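Local atomic coordinates of YcaO (Methanopyrus kandleri, PDB entry 6CIB), a protein that binds ADP and magnesium and, as a YcaO-family enzyme, probably uses ATP to install thioamides in peptide backbones. Residues Arg50-Gly63 / Ala75-Pro87. Residues are numbered along the deposited sequence; the frame is centred on the assembly and turned at random.
Sequences RRRRSQYGEFYHAG and AAMECVERAAAEP. With MG (magnesium ion), chain H; ADP (adenosine-5'-diphosphate), chain G.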
# COMPACT_ATOMS: atom_id res chain seq x y z
N ARG A 50 13.88 -1.88 10.08
CA ARG A 50 14.40 -0.66 10.67
C ARG A 50 13.74 -0.38 12.02
O ARG A 50 12.51 -0.48 12.15
CB ARG A 50 14.21 0.52 9.71
CG ARG A 50 14.89 0.35 8.34
CD ARG A 50 16.41 0.46 8.44
NE ARG A 50 17.09 0.21 7.16
CZ ARG A 50 17.45 -1.00 6.71
NH1 ARG A 50 17.21 -2.09 7.42
NH2 ARG A 50 18.06 -1.11 5.52
N ARG A 51 14.56 -0.05 13.01
CA ARG A 51 14.08 0.51 14.27
C ARG A 51 14.27 2.03 14.17
O ARG A 51 15.39 2.51 13.94
CB ARG A 51 14.84 -0.09 15.46
CG ARG A 51 14.29 0.32 16.83
CD ARG A 51 14.84 -0.55 17.95
NE ARG A 51 16.29 -0.41 18.14
CZ ARG A 51 16.88 0.48 18.94
NH1 ARG A 51 16.16 1.33 19.66
NH2 ARG A 51 18.20 0.52 19.04
N ARG A 52 13.17 2.75 14.33
CA ARG A 52 13.11 4.21 14.15
C ARG A 52 12.61 4.91 15.43
O ARG A 52 11.65 4.44 16.05
CB ARG A 52 12.17 4.54 12.98
CG ARG A 52 12.27 5.97 12.48
CD ARG A 52 11.16 6.35 11.51
NE ARG A 52 10.88 7.78 11.65
CZ ARG A 52 9.74 8.29 12.08
NH1 ARG A 52 8.71 7.52 12.37
NH2 ARG A 52 9.62 9.60 12.18
N ARG A 53 13.25 6.02 15.80
CA ARG A 53 12.86 6.83 16.96
C ARG A 53 12.32 8.17 16.53
O ARG A 53 12.91 8.82 15.66
CB ARG A 53 14.07 7.12 17.85
CG ARG A 53 14.51 5.99 18.76
CD ARG A 53 15.19 6.57 19.99
NE ARG A 53 16.26 5.72 20.50
CZ ARG A 53 16.09 4.54 21.11
NH1 ARG A 53 14.88 4.03 21.29
NH2 ARG A 53 17.16 3.86 21.52
N SER A 54 11.23 8.61 17.15
CA SER A 54 10.71 9.99 17.00
C SER A 54 10.09 10.47 18.31
O SER A 54 10.06 9.72 19.29
CB SER A 54 9.69 10.08 15.85
OG SER A 54 8.45 9.48 16.22
N GLN A 55 9.57 11.70 18.32
CA GLN A 55 8.79 12.19 19.48
C GLN A 55 7.58 11.30 19.78
O GLN A 55 7.04 11.34 20.88
CB GLN A 55 8.34 13.64 19.27
CG GLN A 55 7.19 13.79 18.29
CD GLN A 55 6.46 15.10 18.39
OE1 GLN A 55 6.92 16.12 17.89
NE2 GLN A 55 5.29 15.08 19.02
N TYR A 56 7.17 10.48 18.80
CA TYR A 56 6.00 9.61 18.95
C TYR A 56 6.33 8.24 19.52
O TYR A 56 5.43 7.46 19.83
CB TYR A 56 5.20 9.53 17.63
CG TYR A 56 4.69 10.89 17.23
CD1 TYR A 56 3.57 11.46 17.87
CD2 TYR A 56 5.34 11.64 16.24
CE1 TYR A 56 3.11 12.72 17.52
CE2 TYR A 56 4.88 12.92 15.89
CZ TYR A 56 3.76 13.45 16.54
OH TYR A 56 3.29 14.70 16.21
N GLY A 57 7.62 7.97 19.69
CA GLY A 57 8.07 6.72 20.28
C GLY A 57 9.02 5.94 19.39
O GLY A 57 9.65 6.50 18.50
N GLU A 58 9.12 4.64 19.65
CA GLU A 58 9.98 3.75 18.89
C GLU A 58 9.13 2.85 18.02
O GLU A 58 8.15 2.28 18.49
CB GLU A 58 10.84 2.92 19.84
CG GLU A 58 11.98 2.18 19.15
CD GLU A 58 12.72 1.27 20.10
OE1 GLU A 58 13.80 1.69 20.58
OE2 GLU A 58 12.23 0.15 20.37
N PHE A 59 9.51 2.74 16.74
CA PHE A 59 8.76 1.97 15.76
C PHE A 59 9.66 1.03 14.96
O PHE A 59 10.84 1.32 14.74
CB PHE A 59 8.01 2.90 14.79
CG PHE A 59 7.14 3.92 15.47
CD1 PHE A 59 5.88 3.56 15.97
CD2 PHE A 59 7.57 5.25 15.62
CE1 PHE A 59 5.07 4.51 16.60
CE2 PHE A 59 6.76 6.19 16.25
CZ PHE A 59 5.51 5.82 16.74
N TYR A 60 9.08 -0.10 14.56
CA TYR A 60 9.69 -0.99 13.57
C TYR A 60 9.05 -0.77 12.20
O TYR A 60 7.83 -0.74 12.08
CB TYR A 60 9.56 -2.46 13.99
CG TYR A 60 10.46 -2.84 15.14
CD1 TYR A 60 11.81 -3.17 14.93
CD2 TYR A 60 9.97 -2.86 16.46
CE1 TYR A 60 12.64 -3.50 15.99
CE2 TYR A 60 10.80 -3.21 17.52
CZ TYR A 60 12.13 -3.53 17.29
OH TYR A 60 12.94 -3.87 18.34
N HIS A 61 9.90 -0.59 11.19
CA HIS A 61 9.45 -0.49 9.80
C HIS A 61 10.20 -1.53 8.98
O HIS A 61 11.33 -1.90 9.31
CB HIS A 61 9.69 0.91 9.22
CG HIS A 61 9.15 2.01 10.07
ND1 HIS A 61 7.79 2.22 10.26
CD2 HIS A 61 9.78 2.98 10.79
CE1 HIS A 61 7.62 3.27 11.06
NE2 HIS A 61 8.81 3.74 11.39
N ALA A 62 9.55 -2.01 7.92
CA ALA A 62 10.14 -3.02 7.06
C ALA A 62 10.16 -2.59 5.60
O ALA A 62 9.32 -1.80 5.15
CB ALA A 62 9.43 -4.35 7.23
N GLY A 63 11.16 -3.10 4.89
CA GLY A 63 11.25 -3.00 3.44
C GLY A 63 11.57 -4.37 2.88
O GLY A 63 11.94 -5.29 3.61
N ALA A 75 13.11 -0.12 2.60
CA ALA A 75 13.15 0.12 4.05
C ALA A 75 13.43 1.58 4.38
O ALA A 75 12.75 2.15 5.25
CB ALA A 75 14.16 -0.80 4.73
N ALA A 76 14.41 2.19 3.70
CA ALA A 76 14.75 3.60 3.89
C ALA A 76 13.58 4.55 3.60
O ALA A 76 13.28 5.43 4.41
CB ALA A 76 15.96 3.97 3.04
N MSE A 77 12.92 4.35 2.46
CA MSE A 77 11.84 5.24 2.03
C MSE A 77 10.58 5.07 2.85
O MSE A 77 9.83 6.02 3.03
CB MSE A 77 11.63 5.09 0.52
CG MSE A 77 12.87 5.47 -0.30
SE MSE A 77 13.23 7.40 -0.15
CE MSE A 77 12.01 7.88 -1.62
N GLU A 78 10.37 3.86 3.38
CA GLU A 78 9.33 3.58 4.36
C GLU A 78 9.52 4.45 5.61
O GLU A 78 8.57 5.08 6.08
CB GLU A 78 9.33 2.09 4.72
CG GLU A 78 8.33 1.65 5.79
CD GLU A 78 6.94 1.39 5.25
OE1 GLU A 78 6.80 0.79 4.16
OE2 GLU A 78 5.97 1.78 5.93
N CYS A 79 10.75 4.48 6.14
CA CYS A 79 11.09 5.36 7.25
C CYS A 79 10.84 6.84 6.92
O CYS A 79 10.32 7.57 7.76
CB CYS A 79 12.54 5.14 7.70
SG CYS A 79 12.79 3.50 8.38
N VAL A 80 11.18 7.25 5.70
CA VAL A 80 11.04 8.64 5.25
C VAL A 80 9.57 9.07 5.19
O VAL A 80 9.21 10.11 5.74
CB VAL A 80 11.78 8.91 3.91
CG1 VAL A 80 11.38 10.27 3.32
CG2 VAL A 80 13.29 8.89 4.10
N GLU A 81 8.72 8.25 4.55
CA GLU A 81 7.30 8.55 4.46
C GLU A 81 6.64 8.68 5.84
O GLU A 81 5.80 9.56 6.03
CB GLU A 81 6.54 7.55 3.55
CG GLU A 81 6.28 6.18 4.15
CD GLU A 81 5.32 5.33 3.34
OE1 GLU A 81 5.57 5.13 2.14
OE2 GLU A 81 4.32 4.84 3.91
N ARG A 82 7.04 7.83 6.79
CA ARG A 82 6.50 7.88 8.15
C ARG A 82 6.89 9.16 8.89
O ARG A 82 6.07 9.74 9.60
CB ARG A 82 6.85 6.62 8.96
CG ARG A 82 6.17 5.35 8.47
CD ARG A 82 4.65 5.38 8.64
NE ARG A 82 4.26 5.23 10.05
CZ ARG A 82 4.02 4.06 10.65
NH1 ARG A 82 4.12 2.92 9.96
NH2 ARG A 82 3.68 4.03 11.93
N ALA A 83 8.13 9.62 8.71
CA ALA A 83 8.58 10.89 9.28
C ALA A 83 7.83 12.08 8.65
O ALA A 83 7.43 13.00 9.36
CB ALA A 83 10.08 11.06 9.12
N ALA A 84 7.63 12.02 7.34
CA ALA A 84 6.87 13.04 6.61
C ALA A 84 5.40 13.12 7.04
O ALA A 84 4.83 14.21 7.05
CB ALA A 84 6.96 12.79 5.11
N ALA A 85 4.82 11.98 7.40
CA ALA A 85 3.42 11.87 7.79
C ALA A 85 3.13 12.37 9.20
O ALA A 85 1.96 12.57 9.55
CB ALA A 85 2.95 10.43 7.66
N GLU A 86 4.17 12.54 10.02
CA GLU A 86 4.01 13.08 11.36
C GLU A 86 3.41 14.50 11.30
O GLU A 86 3.80 15.28 10.42
CB GLU A 86 5.34 13.04 12.14
CG GLU A 86 5.69 11.63 12.61
CD GLU A 86 7.05 11.50 13.29
OE1 GLU A 86 7.77 12.49 13.50
OE2 GLU A 86 7.39 10.35 13.64
N PRO A 87 2.44 14.81 12.19
CA PRO A 87 1.74 16.10 12.19
C PRO A 87 2.68 17.29 12.08
O PRO A 87 3.70 17.34 12.77
CB PRO A 87 1.02 16.11 13.53
CG PRO A 87 0.73 14.68 13.78
CD PRO A 87 1.91 13.91 13.24
MG MG H . 3.33 3.52 1.91
PB ADP G . 4.78 -0.50 -0.34
O1B ADP G . 4.60 0.91 -0.86
O2B ADP G . 3.72 -1.49 -0.80
O3B ADP G . 5.12 -0.61 1.13
PA ADP G . 7.60 -0.91 -0.89
O1A ADP G . 8.24 -1.28 -2.20
O2A ADP G . 7.96 -1.77 0.30
O3A ADP G . 6.04 -1.03 -1.19
O5' ADP G . 7.93 0.63 -0.59
C5' ADP G . 7.98 1.27 0.69
C4' ADP G . 8.12 2.79 0.50
O4' ADP G . 9.33 3.08 -0.23
C3' ADP G . 7.00 3.41 -0.34
O3' ADP G . 6.80 4.78 0.06
C2' ADP G . 7.56 3.38 -1.75
O2' ADP G . 6.93 4.34 -2.61
C1' ADP G . 9.04 3.66 -1.51
N9 ADP G . 9.92 3.05 -2.53
C8 ADP G . 10.06 1.73 -2.75
N7 ADP G . 10.95 1.50 -3.75
C5 ADP G . 11.41 2.69 -4.16
C6 ADP G . 12.38 3.14 -5.19
N6 ADP G . 13.03 2.25 -5.96
N1 ADP G . 12.57 4.48 -5.31
C2 ADP G . 11.91 5.39 -4.55
N3 ADP G . 11.02 5.04 -3.59
C4 ADP G . 10.73 3.72 -3.36
O HOH W 1 4.89 16.15 14.79
O HOH W 2 5.97 0.86 8.58
O HOH W 3 4.42 1.71 2.72
O HOH W 4 3.15 2.96 -0.24
O HOH W 5 1.45 3.18 3.02
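R52 leaves its strand with CG anti to the backbone N (chi1 -166°), and E86 sends CG anti to its own carbonyl carbon and then runs extended, which brings guanidinium and carboxylate together from opposite directions. NH2 of R52 donates to E86 OE2 at 2.8 Å in a salt bridge; OE2 lies close to the guanidinium plane, whereas NH2 meets it from well above the carboxylate plane. NH1 adds only a weak bond. From the other carboxylate face S54 OG donates to the same OE2 at 2.9 Å, while accepting from Y56 N in an ST turn at the hairpin bend. The Y56 ring sets its CD2 edge against E86 CD, its OH 3.4 Å from P87 CD, and a water links that OH to P87 O. With E86 cut back to an alanine, R52 would probably lose the mate for its charge and S54 OG its acceptor, and a gap would open beside Y56. One face of the R52 guanidinium lies over the backbone at R82 C and A83 N. H61 CE1 sits 3.6 Å above the centre of the R82 guanidinium, the planes 75° apart, and a water joins H61 ND1 to E78 OE2. C79 SG packs on R50 CB at 3.6 Å, and A75 CB lies 3.8 Å above the centre of the R50 guanidinium, which is salt-bridged to E29 and E48. E81, in the ADP pocket, binds magnesium with L148 O. Segment 75-85 runs at 136° to 57-63 and nearly along 50-54, backing the three-stranded antiparallel sheet, with C79 also touching strand 34-42 and helix 241-260 meeting A62.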